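Local coordinates for protein aspartate aminotransferase, cytoplasmic (Schizosaccharomyces pombe 972h-, PDB 6JPK) that catalyses the reversible transfer of an amino group between L-aspartate and 2-oxoglutarate, giving oxaloacetate and L-glutamate, with pyridoxal 5'-phosphate as cofactor, at residues T127-Y132 against G180-L185; F218-Q223 against F247-S252; Y155-A160 against I195-E200; I354-F359 against S385-N390. The protein carries 1 engineered substitution. All blocks are in the same frame, centred on the assembly; numbering follows the deposited sequence.

In the fold
Contacts 1 and 2 show how one sheet is built from repeated pairing: each joins two neighbouring parallel strands by regular backbone bonds, and strands 182-186 and 215-220, one from each contact, are themselves neighbours. Both are buried, but contact 1 is mostly apolar and aromatic, whereas contact 2 runs from a phenylalanine-rich end to a watery, phosphate-binding one. Contact 3 reaches the same sheet through strand 152-159, is only partly buried, and combines a single tyrosine hydrogen bond to a loop with apolar contacts. Contact 4 is buried too, yet belongs to a separate two-stranded antiparallel sheet, where one backbone bond and a methionine do the work; it touches contacts 2 and 3.

Contact 1 of 4, residues T127-Y132 against G180-L185; sequences TGAHVY and GSIFLL
Y132 and F183 lie side by side on neighbouring strands, their ring planes 10° apart but strongly displaced. What sits over the face of F183 is the CB of Y132, a CH-pi contact 3.7 Å from the ring centroid. The Y132 ring, its CG anti to the carbonyl carbon (chi1 -77°), runs back along the partner strand until CE1 lies 3.7 Å from S181 OG. On the other face of the sheet V131 CG2 meets I182 CG2 at 3.9 Å, and A129 CB approaches I182 CD1. Three backbone bonds fix the register: I182 N to H130 O (2.9 Å), Y132 N to I182 O (2.6 Å) and L184 N to Y132 O (2.9 Å). Where the pairing gives out, a water accepts from H130 N and donates to S181 OG, a hydroxyl also bonded to P178 O. Farther out, I119, Y123 and V124 of helix 107-127 pack on I182, while Y155 of strand 152-159 lies against Y132. That Y132 bonds through N and O to the two residues flanking its partner F183 marks parallel strand pairing, here inside the mixed central sheet of the large domain of a fold-type I pyridoxal phosphate enzyme.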
loop_
_atom_site.group_PDB
_atom_site.type_symbol
_atom_site.label_atom_id
_atom_site.label_comp_id
_atom_site.label_asym_id
_atom_site.label_seq_id
_atom_site.Cartn_x
_atom_site.Cartn_y
_atom_site.Cartn_z
ATOM N N THR A 127 -27.543 -2.920 7.084
ATOM C CA THR A 127 -28.147 -1.913 7.953
ATOM C C THR A 127 -28.489 -0.610 7.240
ATOM O O THR A 127 -29.325 0.142 7.746
ATOM C CB THR A 127 -27.235 -1.565 9.142
ATOM O OG1 THR A 127 -26.062 -0.870 8.676
ATOM C CG2 THR A 127 -26.830 -2.827 9.928
ATOM N N GLY A 128 -27.869 -0.319 6.096
ATOM C CA GLY A 128 -28.057 0.980 5.472
ATOM C C GLY A 128 -27.494 2.151 6.256
ATOM O O GLY A 128 -27.874 3.294 5.993
ATOM N N ALA A 129 -26.600 1.899 7.217
ATOM C CA ALA A 129 -26.047 2.976 8.036
ATOM C C ALA A 129 -25.202 3.939 7.204
ATOM O O ALA A 129 -24.497 3.530 6.282
ATOM C CB ALA A 129 -25.178 2.400 9.157
ATOM N N HIS A 130 -25.252 5.219 7.557
ATOM C CA HIS A 130 -24.346 6.221 7.008
ATOM C C HIS A 130 -23.160 6.413 7.949
ATOM O O HIS A 130 -23.218 6.053 9.127
ATOM C CB HIS A 130 -25.057 7.565 6.809
ATOM C CG HIS A 130 -26.254 7.505 5.908
ATOM N ND1 HIS A 130 -27.050 8.604 5.662
ATOM C CD2 HIS A 130 -26.787 6.486 5.191
ATOM C CE1 HIS A 130 -28.030 8.263 4.843
ATOM N NE2 HIS A 130 -27.896 6.983 4.543
ATOM N N VAL A 131 -22.086 7.012 7.428
ATOM C CA VAL A 131 -20.933 7.377 8.243
ATOM C C VAL A 131 -20.951 8.886 8.464
ATOM O O VAL A 131 -21.248 9.660 7.544
ATOM C CB VAL A 131 -19.590 6.911 7.633
ATOM C CG1 VAL A 131 -19.356 7.507 6.243
ATOM C CG2 VAL A 131 -18.416 7.270 8.577
ATOM N N TYR A 132 -20.664 9.296 9.699
ATOM C CA TYR A 132 -20.639 10.693 10.103
ATOM C C TYR A 132 -19.201 11.114 10.375
ATOM O O TYR A 132 -18.503 10.476 11.168
ATOM C CB TYR A 132 -21.494 10.932 11.351
ATOM C CG TYR A 132 -22.982 10.969 11.083
ATOM C CD1 TYR A 132 -23.672 9.808 10.739
ATOM C CD2 TYR A 132 -23.701 12.162 11.187
ATOM C CE1 TYR A 132 -25.033 9.831 10.497
ATOM C CE2 TYR A 132 -25.068 12.196 10.947
ATOM C CZ TYR A 132 -25.724 11.025 10.598
ATOM O OH TYR A 132 -27.076 11.035 10.362
ATOM N N GLY A 180 -27.341 3.263 15.262
ATOM C CA GLY A 180 -26.388 2.424 14.568
ATOM C C GLY A 180 -25.687 3.090 13.413
ATOM O O GLY A 180 -25.133 2.390 12.557
ATOM N N SER A 181 -25.693 4.422 13.354
ATOM C CA SER A 181 -24.844 5.114 12.395
ATOM C C SER A 181 -23.373 4.947 12.783
ATOM O O SER A 181 -23.036 4.603 13.915
ATOM C CB SER A 181 -25.197 6.602 12.321
ATOM O OG SER A 181 -26.541 6.790 11.911
ATOM N N ILE A 182 -22.497 5.182 11.818
ATOM C CA ILE A 182 -21.057 5.069 12.015
ATOM C C ILE A 182 -20.508 6.459 12.280
ATOM O O ILE A 182 -20.794 7.395 11.520
ATOM C CB ILE A 182 -20.383 4.450 10.783
ATOM C CG1 ILE A 182 -21.052 3.126 10.421
ATOM C CG2 ILE A 182 -18.881 4.319 11.007
ATOM C CD1 ILE A 182 -21.051 2.856 8.924
ATOM N N PHE A 183 -19.721 6.608 13.347
ATOM C CA PHE A 183 -19.143 7.901 13.695
ATOM C C PHE A 183 -17.628 7.792 13.662
ATOM O O PHE A 183 -17.042 6.942 14.351
ATOM C CB PHE A 183 -19.637 8.403 15.056
ATOM C CG PHE A 183 -20.894 9.222 14.961
ATOM C CD1 PHE A 183 -22.129 8.604 14.810
ATOM C CD2 PHE A 183 -20.841 10.604 14.989
ATOM C CE1 PHE A 183 -23.288 9.345 14.685
ATOM C CE2 PHE A 183 -22.003 11.362 14.872
ATOM C CZ PHE A 183 -23.230 10.729 14.721
ATOM N N LEU A 184 -17.007 8.651 12.853
ATOM C CA LEU A 184 -15.559 8.703 12.679
ATOM C C LEU A 184 -15.038 9.808 13.591
ATOM O O LEU A 184 -15.286 10.994 13.343
ATOM C CB LEU A 184 -15.208 8.977 11.218
ATOM C CG LEU A 184 -14.011 8.277 10.577
ATOM C CD1 LEU A 184 -13.623 8.991 9.279
ATOM C CD2 LEU A 184 -12.819 8.165 11.524
ATOM N N LEU A 185 -14.336 9.421 14.649
ATOM C CA LEU A 185 -13.892 10.334 15.695
ATOM C C LEU A 185 -12.384 10.515 15.636
ATOM O O LEU A 185 -11.643 9.554 15.405
ATOM C CB LEU A 185 -14.281 9.796 17.074
ATOM C CG LEU A 185 -15.772 9.476 17.253
ATOM C CD1 LEU A 185 -16.036 8.851 18.615
ATOM C CD2 LEU A 185 -16.633 10.738 17.053
HETATM O O HOH W 1 -27.189 6.476 9.252
#

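Contact 2 of 4, residues F218-Q223 against F247-S252; sequences FDIAYQ and FFVCQS. With PO4 (phosphate ion), chain C.
F218 and F247 meet at one end of a parallel strand pair, 218-220 against 247-252, in the central sheet of the fold-type I domain. This end is packed tightly. F247 CD2 lies in the plane of the F218 ring, at its edge, 3.8 Å from F218 CD2. I220 CG2 touches V249 CG1, which is anti to its own backbone N (chi1 -177°), at 3.6 Å. L237 of helix 235-241 packs on F218, I220 and V249. An alanine in place of F218 would probably open a gap beside the F247 ring and take away one side chain against which L237 packs. Backbone bonds run from F218 N to F248 O (2.9 Å) to the longer S252 N to I220 O (3.3 Å).

Toward the C-terminal end direct packing thins, to A221 CB against S252 CB at 4.2 Å, and waters do much of the bridging. One accepts from Q223 N and donates to I220 O and S252 O; another joins Q223 OE1 to Q251 NE2. Q223 NE2 also bonds L230 O and V86 O, and Q251 bonds H268 through OE1 and A83 O through NE2. Next to S252 lies a phosphate ion, probably from the crystallisation liquor, held also by S107, G108, T109 and R263 of the same chain and by Y70 of the second subunit, a site consistent with that of the cofactor phosphate. The S252 hydroxyl donates to it, OG to O2 2.6 Å.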
loop_
_atom_site.group_PDB
_atom_site.type_symbol
_atom_site.label_atom_id
_atom_site.label_comp_id
_atom_site.label_asym_id
_atom_site.label_seq_id
_atom_site.Cartn_x
_atom_site.Cartn_y
_atom_site.Cartn_z
ATOM N N PHE A 218 -12.309 5.241 15.671
ATOM C CA PHE A 218 -11.340 6.262 16.060
ATOM C C PHE A 218 -10.234 6.356 15.020
ATOM O O PHE A 218 -9.680 5.338 14.598
ATOM C CB PHE A 218 -10.701 5.953 17.413
ATOM C CG PHE A 218 -11.581 6.235 18.594
ATOM C CD1 PHE A 218 -11.774 7.529 19.032
ATOM C CD2 PHE A 218 -12.170 5.193 19.298
ATOM C CE1 PHE A 218 -12.573 7.790 20.145
ATOM C CE2 PHE A 218 -12.972 5.441 20.412
ATOM C CZ PHE A 218 -13.174 6.742 20.833
ATOM N N ASP A 219 -9.903 7.574 14.629
ATOM C CA ASP A 219 -8.702 7.852 13.848
ATOM C C ASP A 219 -7.669 8.453 14.795
ATOM O O ASP A 219 -7.927 9.492 15.415
ATOM C CB ASP A 219 -9.018 8.810 12.699
ATOM C CG ASP A 219 -7.940 8.805 11.614
ATOM O OD1 ASP A 219 -6.735 8.758 11.949
ATOM O OD2 ASP A 219 -8.301 8.848 10.419
ATOM N N ILE A 220 -6.520 7.793 14.954
ATOM C CA ILE A 220 -5.475 8.283 15.852
ATOM C C ILE A 220 -4.180 8.396 15.043
ATOM O O ILE A 220 -3.389 7.451 14.938
ATOM C CB ILE A 220 -5.311 7.420 17.112
ATOM C CG1 ILE A 220 -4.249 8.014 18.038
ATOM C CG2 ILE A 220 -5.041 5.944 16.801
ATOM C CD1 ILE A 220 -4.447 7.630 19.502
ATOM N N ALA A 221 -3.958 9.570 14.468
ATOM C CA ALA A 221 -2.787 9.837 13.650
ATOM C C ALA A 221 -1.689 10.600 14.382
ATOM O O ALA A 221 -0.601 10.759 13.822
ATOM C CB ALA A 221 -3.198 10.624 12.400
ATOM N N TYR A 222 -1.933 11.089 15.611
ATOM C CA TYR A 222 -0.956 11.968 16.251
ATOM C C TYR A 222 -0.659 11.568 17.695
ATOM O O TYR A 222 -0.327 12.425 18.515
ATOM C CB TYR A 222 -1.415 13.428 16.194
ATOM C CG TYR A 222 -1.826 13.854 14.806
ATOM C CD1 TYR A 222 -0.873 14.129 13.843
ATOM C CD2 TYR A 222 -3.169 13.938 14.452
ATOM C CE1 TYR A 222 -1.235 14.495 12.564
ATOM C CE2 TYR A 222 -3.548 14.311 13.171
ATOM C CZ TYR A 222 -2.570 14.583 12.230
ATOM O OH TYR A 222 -2.918 14.945 10.952
ATOM N N GLN A 223 -0.738 10.282 18.029
ATOM C CA GLN A 223 -0.484 9.889 19.415
ATOM C C GLN A 223 0.959 10.203 19.809
ATOM O O GLN A 223 1.903 9.781 19.134
ATOM C CB GLN A 223 -0.758 8.396 19.635
ATOM C CG GLN A 223 -0.629 8.016 21.123
ATOM C CD GLN A 223 -0.598 6.514 21.392
ATOM O OE1 GLN A 223 -0.407 5.709 20.485
ATOM N NE2 GLN A 223 -0.755 6.138 22.660
ATOM N N PHE A 247 -15.274 -1.807 18.683
ATOM C CA PHE A 247 -15.033 -0.591 17.907
ATOM C C PHE A 247 -13.752 -0.772 17.097
ATOM O O PHE A 247 -13.031 -1.763 17.260
ATOM C CB PHE A 247 -14.962 0.654 18.812
ATOM C CG PHE A 247 -13.797 0.657 19.800
ATOM C CD1 PHE A 247 -13.833 -0.118 20.955
ATOM C CD2 PHE A 247 -12.686 1.471 19.584
ATOM C CE1 PHE A 247 -12.770 -0.108 21.868
ATOM C CE2 PHE A 247 -11.613 1.491 20.488
ATOM C CZ PHE A 247 -11.657 0.702 21.637
ATOM N N PHE A 248 -13.468 0.215 16.233
ATOM C CA PHE A 248 -12.324 0.195 15.324
ATOM C C PHE A 248 -11.370 1.342 15.613
ATOM O O PHE A 248 -11.783 2.421 16.057
ATOM C CB PHE A 248 -12.746 0.301 13.855
ATOM C CG PHE A 248 -13.568 -0.858 13.374
ATOM C CD1 PHE A 248 -14.922 -0.938 13.681
ATOM C CD2 PHE A 248 -12.991 -1.862 12.597
ATOM C CE1 PHE A 248 -15.692 -2.003 13.228
ATOM C CE2 PHE A 248 -13.758 -2.926 12.130
ATOM C CZ PHE A 248 -15.105 -3.004 12.460
ATOM N N VAL A 249 -10.089 1.112 15.327
ATOM C CA VAL A 249 -9.058 2.138 15.471
ATOM C C VAL A 249 -8.173 2.122 14.232
ATOM O O VAL A 249 -7.690 1.058 13.829
ATOM C CB VAL A 249 -8.199 1.929 16.734
ATOM C CG1 VAL A 249 -7.180 3.064 16.867
ATOM C CG2 VAL A 249 -9.064 1.816 17.989
ATOM N N CYS A 250 -7.941 3.296 13.641
ATOM C CA CYS A 250 -7.006 3.456 12.530
ATOM C C CYS A 250 -5.822 4.295 13.001
ATOM O O CYS A 250 -5.992 5.461 13.366
ATOM C CB CYS A 250 -7.681 4.109 11.325
ATOM S SG CYS A 250 -9.180 3.257 10.802
ATOM N N GLN A 251 -4.625 3.707 12.967
ATOM C CA GLN A 251 -3.448 4.242 13.638
ATOM C C GLN A 251 -2.360 4.510 12.616
ATOM O O GLN A 251 -2.092 3.666 11.757
ATOM C CB GLN A 251 -2.952 3.256 14.697
ATOM C CG GLN A 251 -1.629 3.572 15.364
ATOM C CD GLN A 251 -1.191 2.414 16.265
ATOM O OE1 GLN A 251 -1.455 1.251 15.949
ATOM N NE2 GLN A 251 -0.567 2.726 17.400
ATOM N N SER A 252 -1.745 5.684 12.699
ATOM C CA SER A 252 -0.648 6.060 11.823
ATOM C C SER A 252 0.589 6.372 12.651
ATOM O O SER A 252 0.494 6.999 13.713
ATOM C CB SER A 252 -1.017 7.291 10.965
ATOM O OG SER A 252 0.105 7.782 10.257
HETATM P P PO4 C . -1.117 8.717 6.605
HETATM O O1 PO4 C . -1.856 7.949 5.529
HETATM O O2 PO4 C . -0.703 7.815 7.746
HETATM O O3 PO4 C . 0.100 9.352 5.963
HETATM O O4 PO4 C . -1.968 9.816 7.194
HETATM O O HOH W 2 -4.703 7.196 11.388
HETATM O O HOH W 3 -0.830 7.802 16.170
HETATM O O HOH W 4 1.609 9.592 14.066
HETATM O O HOH W 5 0.200 10.329 11.230
HETATM O O HOH W 6 0.015 5.479 17.838
#

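Contact 3 of 4, residues Y155-A160 against I195-E200; sequences YPYWDA and IDPTRE
Y157 and I195 bury most of the surface in this contact, and one hydrogen bond ties them together. The Y157 hydroxyl donates to I195 O, OH to O 2.7 Å, arriving in the carbonyl plane on a lone pair, with a C=O...donor angle of 139°. The same oxygen lies in the plane of the tyrosine ring, at its edge. With CG anti to the backbone N (chi1 -160°), Y157 extends far enough for its tip also to meet P197, whose CD is 3.4 Å from OH. I195 CG2 adds an apolar touch on two sides, 4.0 Å from Y157 CE1 and 4.0 Å from W158 CZ3, where it lies in the plane of the indole at its edge. Outside the pair, H190 stacks on the Y157 ring and F359 meets W158 edge-to-face. D196, next in the loop, accepts from the backbone N of A189 and of H190, on the approach to N191, a probable substrate-binding residue. A phenylalanine in place of Y157 would probably leave I195 O without this donor, so that apolar contacts alone join that side chain to the loop. A single directional tie thus joins the apolar packing between the 195-197 loop and strand 152-159, alongside the bonds of D196.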
loop_
_atom_site.group_PDB
_atom_site.type_symbol
_atom_site.label_atom_id
_atom_site.label_comp_id
_atom_site.label_asym_id
_atom_site.label_seq_id
_atom_site.Cartn_x
_atom_site.Cartn_y
_atom_site.Cartn_z
ATOM N N TYR A 155 -21.108 15.838 11.235
ATOM C CA TYR A 155 -21.517 16.472 12.467
ATOM C C TYR A 155 -20.775 17.793 12.626
ATOM O O TYR A 155 -19.638 17.921 12.157
ATOM C CB TYR A 155 -21.274 15.577 13.696
ATOM C CG TYR A 155 -19.875 15.010 13.871
ATOM C CD1 TYR A 155 -18.937 15.662 14.662
ATOM C CD2 TYR A 155 -19.512 13.800 13.281
ATOM C CE1 TYR A 155 -17.665 15.146 14.840
ATOM C CE2 TYR A 155 -18.237 13.279 13.446
ATOM C CZ TYR A 155 -17.324 13.945 14.242
ATOM O OH TYR A 155 -16.065 13.427 14.425
ATOM N N PRO A 156 -21.422 18.811 13.191
ATOM C CA PRO A 156 -20.756 20.111 13.377
ATOM C C PRO A 156 -19.534 19.974 14.274
ATOM O O PRO A 156 -19.515 19.163 15.205
ATOM C CB PRO A 156 -21.840 20.974 14.044
ATOM C CG PRO A 156 -23.127 20.302 13.703
ATOM C CD PRO A 156 -22.823 18.833 13.631
ATOM N N TYR A 157 -18.497 20.764 13.981
ATOM C CA TYR A 157 -17.285 20.677 14.790
ATOM C C TYR A 157 -16.663 22.043 15.079
ATOM O O TYR A 157 -16.350 22.355 16.231
ATOM C CB TYR A 157 -16.249 19.759 14.124
ATOM C CG TYR A 157 -15.234 19.285 15.126
ATOM C CD1 TYR A 157 -14.060 20.001 15.348
ATOM C CD2 TYR A 157 -15.475 18.155 15.899
ATOM C CE1 TYR A 157 -13.142 19.590 16.298
ATOM C CE2 TYR A 157 -14.559 17.730 16.858
ATOM C CZ TYR A 157 -13.394 18.449 17.050
ATOM O OH TYR A 157 -12.477 18.038 17.997
ATOM N N TRP A 158 -16.461 22.860 14.055
ATOM C CA TRP A 158 -15.868 24.178 14.244
ATOM C C TRP A 158 -16.975 25.201 14.468
ATOM O O TRP A 158 -17.834 25.386 13.607
ATOM C CB TRP A 158 -15.009 24.568 13.042
ATOM C CG TRP A 158 -14.342 25.939 13.135
ATOM C CD1 TRP A 158 -14.587 27.037 12.345
ATOM C CD2 TRP A 158 -13.311 26.333 14.053
ATOM N NE1 TRP A 158 -13.768 28.082 12.723
ATOM C CE2 TRP A 158 -12.976 27.672 13.762
ATOM C CE3 TRP A 158 -12.626 25.676 15.081
ATOM C CZ2 TRP A 158 -11.990 28.365 14.469
ATOM C CZ3 TRP A 158 -11.653 26.364 15.781
ATOM C CH2 TRP A 158 -11.347 27.697 15.476
ATOM N N ASP A 159 -16.945 25.860 15.621
ATOM C CA ASP A 159 -17.824 26.989 15.927
ATOM C C ASP A 159 -17.051 28.252 15.558
ATOM O O ASP A 159 -16.201 28.713 16.321
ATOM C CB ASP A 159 -18.219 26.949 17.405
ATOM C CG ASP A 159 -19.029 28.165 17.859
ATOM O OD1 ASP A 159 -19.167 29.163 17.112
ATOM O OD2 ASP A 159 -19.535 28.113 19.000
ATOM N N ALA A 160 -17.333 28.811 14.376
ATOM C CA ALA A 160 -16.477 29.871 13.842
ATOM C C ALA A 160 -16.602 31.163 14.644
ATOM O O ALA A 160 -15.601 31.855 14.878
ATOM C CB ALA A 160 -16.806 30.114 12.366
ATOM N N ILE A 195 -8.614 21.785 17.552
ATOM C CA ILE A 195 -9.333 21.890 18.819
ATOM C C ILE A 195 -10.022 20.561 19.089
ATOM O O ILE A 195 -10.719 20.020 18.218
ATOM C CB ILE A 195 -10.316 23.085 18.832
ATOM C CG1 ILE A 195 -10.853 23.335 20.252
ATOM C CG2 ILE A 195 -11.481 22.942 17.816
ATOM C CD1 ILE A 195 -9.798 23.816 21.230
ATOM N N ASP A 196 -9.787 20.006 20.304
ATOM C CA ASP A 196 -10.293 18.741 20.821
ATOM C C ASP A 196 -11.361 18.958 21.888
ATOM O O ASP A 196 -11.346 19.967 22.601
ATOM C CB ASP A 196 -9.166 17.905 21.442
ATOM C CG ASP A 196 -8.092 17.548 20.445
ATOM O OD1 ASP A 196 -8.361 17.678 19.229
ATOM O OD2 ASP A 196 -6.985 17.135 20.873
ATOM N N PRO A 197 -12.290 18.013 22.044
ATOM C CA PRO A 197 -13.205 18.073 23.188
ATOM C C PRO A 197 -12.420 17.941 24.482
ATOM O O PRO A 197 -11.398 17.253 24.534
ATOM C CB PRO A 197 -14.132 16.859 22.984
ATOM C CG PRO A 197 -13.924 16.426 21.550
ATOM C CD PRO A 197 -12.521 16.833 21.192
ATOM N N THR A 198 -12.909 18.598 25.533
ATOM C CA THR A 198 -12.404 18.308 26.872
ATOM C C THR A 198 -12.793 16.893 27.291
ATOM O O THR A 198 -13.694 16.270 26.714
ATOM C CB THR A 198 -12.977 19.275 27.906
ATOM O OG1 THR A 198 -14.388 19.070 28.008
ATOM C CG2 THR A 198 -12.718 20.696 27.507
ATOM N N ARG A 199 -12.146 16.405 28.358
ATOM C CA ARG A 199 -12.514 15.095 28.889
ATOM C C ARG A 199 -13.978 15.064 29.300
ATOM O O ARG A 199 -14.693 14.100 29.001
ATOM C CB ARG A 199 -11.598 14.718 30.051
ATOM C CG ARG A 199 -10.175 14.442 29.549
ATOM C CD ARG A 199 -9.297 13.848 30.611
ATOM N NE ARG A 199 -7.959 13.588 30.088
ATOM C CZ ARG A 199 -6.981 13.036 30.798
ATOM N NH1 ARG A 199 -7.199 12.691 32.060
ATOM N NH2 ARG A 199 -5.795 12.824 30.244
ATOM N N GLU A 200 -14.448 16.130 29.950
ATOM C CA GLU A 200 -15.864 16.259 30.289
ATOM C C GLU A 200 -16.757 16.182 29.049
ATOM O O GLU A 200 -17.788 15.497 29.052
ATOM C CB GLU A 200 -16.088 17.579 31.039
ATOM C CG GLU A 200 -17.536 17.900 31.359
ATOM C CD GLU A 200 -17.728 19.338 31.829
ATOM O OE1 GLU A 200 -17.171 19.701 32.890
ATOM O OE2 GLU A 200 -18.427 20.111 31.130
#

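Contact 4 of 4, residues I354-F359 against S385-N390; sequences IGMFSF and SMAGLN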
loop_
_atom_site.group_PDB
_atom_site.type_symbol
_atom_site.label_atom_id
_atom_site.label_comp_id
_atom_site.label_asym_id
_atom_site.label_seq_id
_atom_site.Cartn_x
_atom_site.Cartn_y
_atom_site.Cartn_z
ATOM N N ILE A 354 -4.151 22.057 19.608
ATOM C CA ILE A 354 -3.009 21.170 19.805
ATOM C C ILE A 354 -2.711 20.448 18.497
ATOM O O ILE A 354 -3.597 20.244 17.660
ATOM C CB ILE A 354 -3.286 20.173 20.957
ATOM C CG1 ILE A 354 -1.995 19.523 21.467
ATOM C CG2 ILE A 354 -4.283 19.100 20.520
ATOM C CD1 ILE A 354 -2.171 18.854 22.823
ATOM N N GLY A 355 -1.452 20.049 18.322
ATOM C CA GLY A 355 -1.044 19.396 17.089
ATOM C C GLY A 355 -0.517 20.390 16.074
ATOM O O GLY A 355 -0.388 21.590 16.334
ATOM N N MET A 356 -0.235 19.892 14.879
ATOM C CA MET A 356 0.446 20.766 13.936
ATOM C C MET A 356 -0.488 21.522 13.001
ATOM O O MET A 356 0.003 22.303 12.185
ATOM C CB MET A 356 1.491 19.985 13.126
ATOM C CG MET A 356 0.970 19.009 12.095
ATOM S SD MET A 356 2.417 18.399 11.186
ATOM C CE MET A 356 2.612 19.679 9.968
ATOM N N PHE A 357 -1.808 21.357 13.116
ATOM C CA PHE A 357 -2.752 22.133 12.324
ATOM C C PHE A 357 -3.566 23.067 13.211
ATOM O O PHE A 357 -3.872 22.756 14.366
ATOM C CB PHE A 357 -3.692 21.223 11.525
ATOM C CG PHE A 357 -2.976 20.331 10.560
ATOM C CD1 PHE A 357 -2.329 20.868 9.453
ATOM C CD2 PHE A 357 -2.927 18.963 10.762
ATOM C CE1 PHE A 357 -1.656 20.054 8.559
ATOM C CE2 PHE A 357 -2.259 18.138 9.870
ATOM C CZ PHE A 357 -1.622 18.683 8.766
ATOM N N SER A 358 -3.927 24.217 12.653
ATOM C CA SER A 358 -4.643 25.243 13.396
ATOM C C SER A 358 -5.645 25.933 12.487
ATOM O O SER A 358 -5.272 26.425 11.415
ATOM C CB SER A 358 -3.673 26.287 13.971
ATOM O OG SER A 358 -4.370 27.472 14.334
ATOM N N PHE A 359 -6.904 25.986 12.921
ATOM C CA PHE A 359 -7.856 26.926 12.337
ATOM C C PHE A 359 -7.596 28.283 12.990
ATOM O O PHE A 359 -7.837 28.459 14.192
ATOM C CB PHE A 359 -9.299 26.458 12.540
ATOM C CG PHE A 359 -9.963 25.927 11.282
ATOM C CD1 PHE A 359 -9.242 25.179 10.351
ATOM C CD2 PHE A 359 -11.321 26.156 11.046
ATOM C CE1 PHE A 359 -9.861 24.670 9.197
ATOM C CE2 PHE A 359 -11.946 25.668 9.885
ATOM C CZ PHE A 359 -11.212 24.921 8.964
ATOM N N SER A 385 -0.467 25.130 8.922
ATOM C CA SER A 385 0.395 24.146 9.558
ATOM C C SER A 385 1.391 24.873 10.454
ATOM O O SER A 385 2.164 25.722 9.980
ATOM C CB SER A 385 1.119 23.311 8.513
ATOM O OG SER A 385 2.138 22.561 9.129
ATOM N N MET A 386 1.358 24.559 11.749
ATOM C CA MET A 386 2.300 25.186 12.666
ATOM C C MET A 386 3.736 24.774 12.370
ATOM O O MET A 386 4.664 25.479 12.781
ATOM C CB MET A 386 1.951 24.840 14.118
ATOM C CG MET A 386 0.595 25.351 14.606
ATOM S SD MET A 386 0.451 27.155 14.590
ATOM C CE MET A 386 1.907 27.613 15.534
ATOM N N ALA A 387 3.942 23.662 11.656
ATOM C CA ALA A 387 5.304 23.198 11.398
ATOM C C ALA A 387 6.061 24.155 10.491
ATOM O O ALA A 387 7.296 24.199 10.540
ATOM C CB ALA A 387 5.290 21.794 10.780
ATOM N N GLY A 388 5.343 24.926 9.663
ATOM C CA GLY A 388 5.998 25.892 8.802
ATOM C C GLY A 388 6.540 27.095 9.544
ATOM O O GLY A 388 7.395 27.811 9.006
ATOM N N LEU A 389 6.066 27.325 10.769
ATOM C CA LEU A 389 6.488 28.454 11.580
ATOM C C LEU A 389 7.749 28.100 12.360
ATOM O O LEU A 389 7.877 26.991 12.896
ATOM C CB LEU A 389 5.381 28.871 12.551
ATOM C CG LEU A 389 4.449 30.036 12.174
ATOM C CD1 LEU A 389 3.875 29.848 10.802
ATOM C CD2 LEU A 389 3.333 30.146 13.188
ATOM N N ASN A 390 8.678 29.052 12.413
ATOM C CA ASN A 390 9.884 28.923 13.216
ATOM C C ASN A 390 10.382 30.318 13.576
ATOM O O ASN A 390 9.764 31.335 13.232
ATOM C CB ASN A 390 10.956 28.101 12.486
ATOM C CG ASN A 390 11.336 28.699 11.140
ATOM O OD1 ASN A 390 11.874 29.802 11.073
ATOM N ND2 ASN A 390 11.057 27.968 10.056
#
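M356 and M386 are linked by the one hydrogen bond that crosses this contact: M386 N donates to M356 O at 2.7 Å, tilted 29° from the carbonyl plane. S385 CA adds a CA-H...O contact to the same oxygen at 3.2 Å, so two neighbouring residues converge on it. Next to this bond F357 and S385 form an antiparallel, non-hydrogen-bonded pair.

Within 385-390 S385 OG accepts from A387 N (3.3 Å), an ST turn that leads into the 3-10 turn 386-388. The hydroxyl is also bonded to V37 O.

The apolar part belongs to M356. Its CG lies between the backbone N and the carbonyl carbon (chi1 71°), over one face of the F357 ring, and a bend at chi3 (-85°) brings CE to A387 CB at 3.5 Å. The M386 side chain, bent at chi2 and chi3, leads off from M356, with SD 4.3 Å from S358 CB.

F357 also packs on R383 and N191, both probable substrate-binding residues, which probably places F357 at the edge of the substrate site. Behind it, I327, M330 and R331 of helix 310-340 pack on M386, and R331 bonds the carbonyls of G355 and F357, fastening the small sheet of strands 357-359 and 383-385 to that long helix.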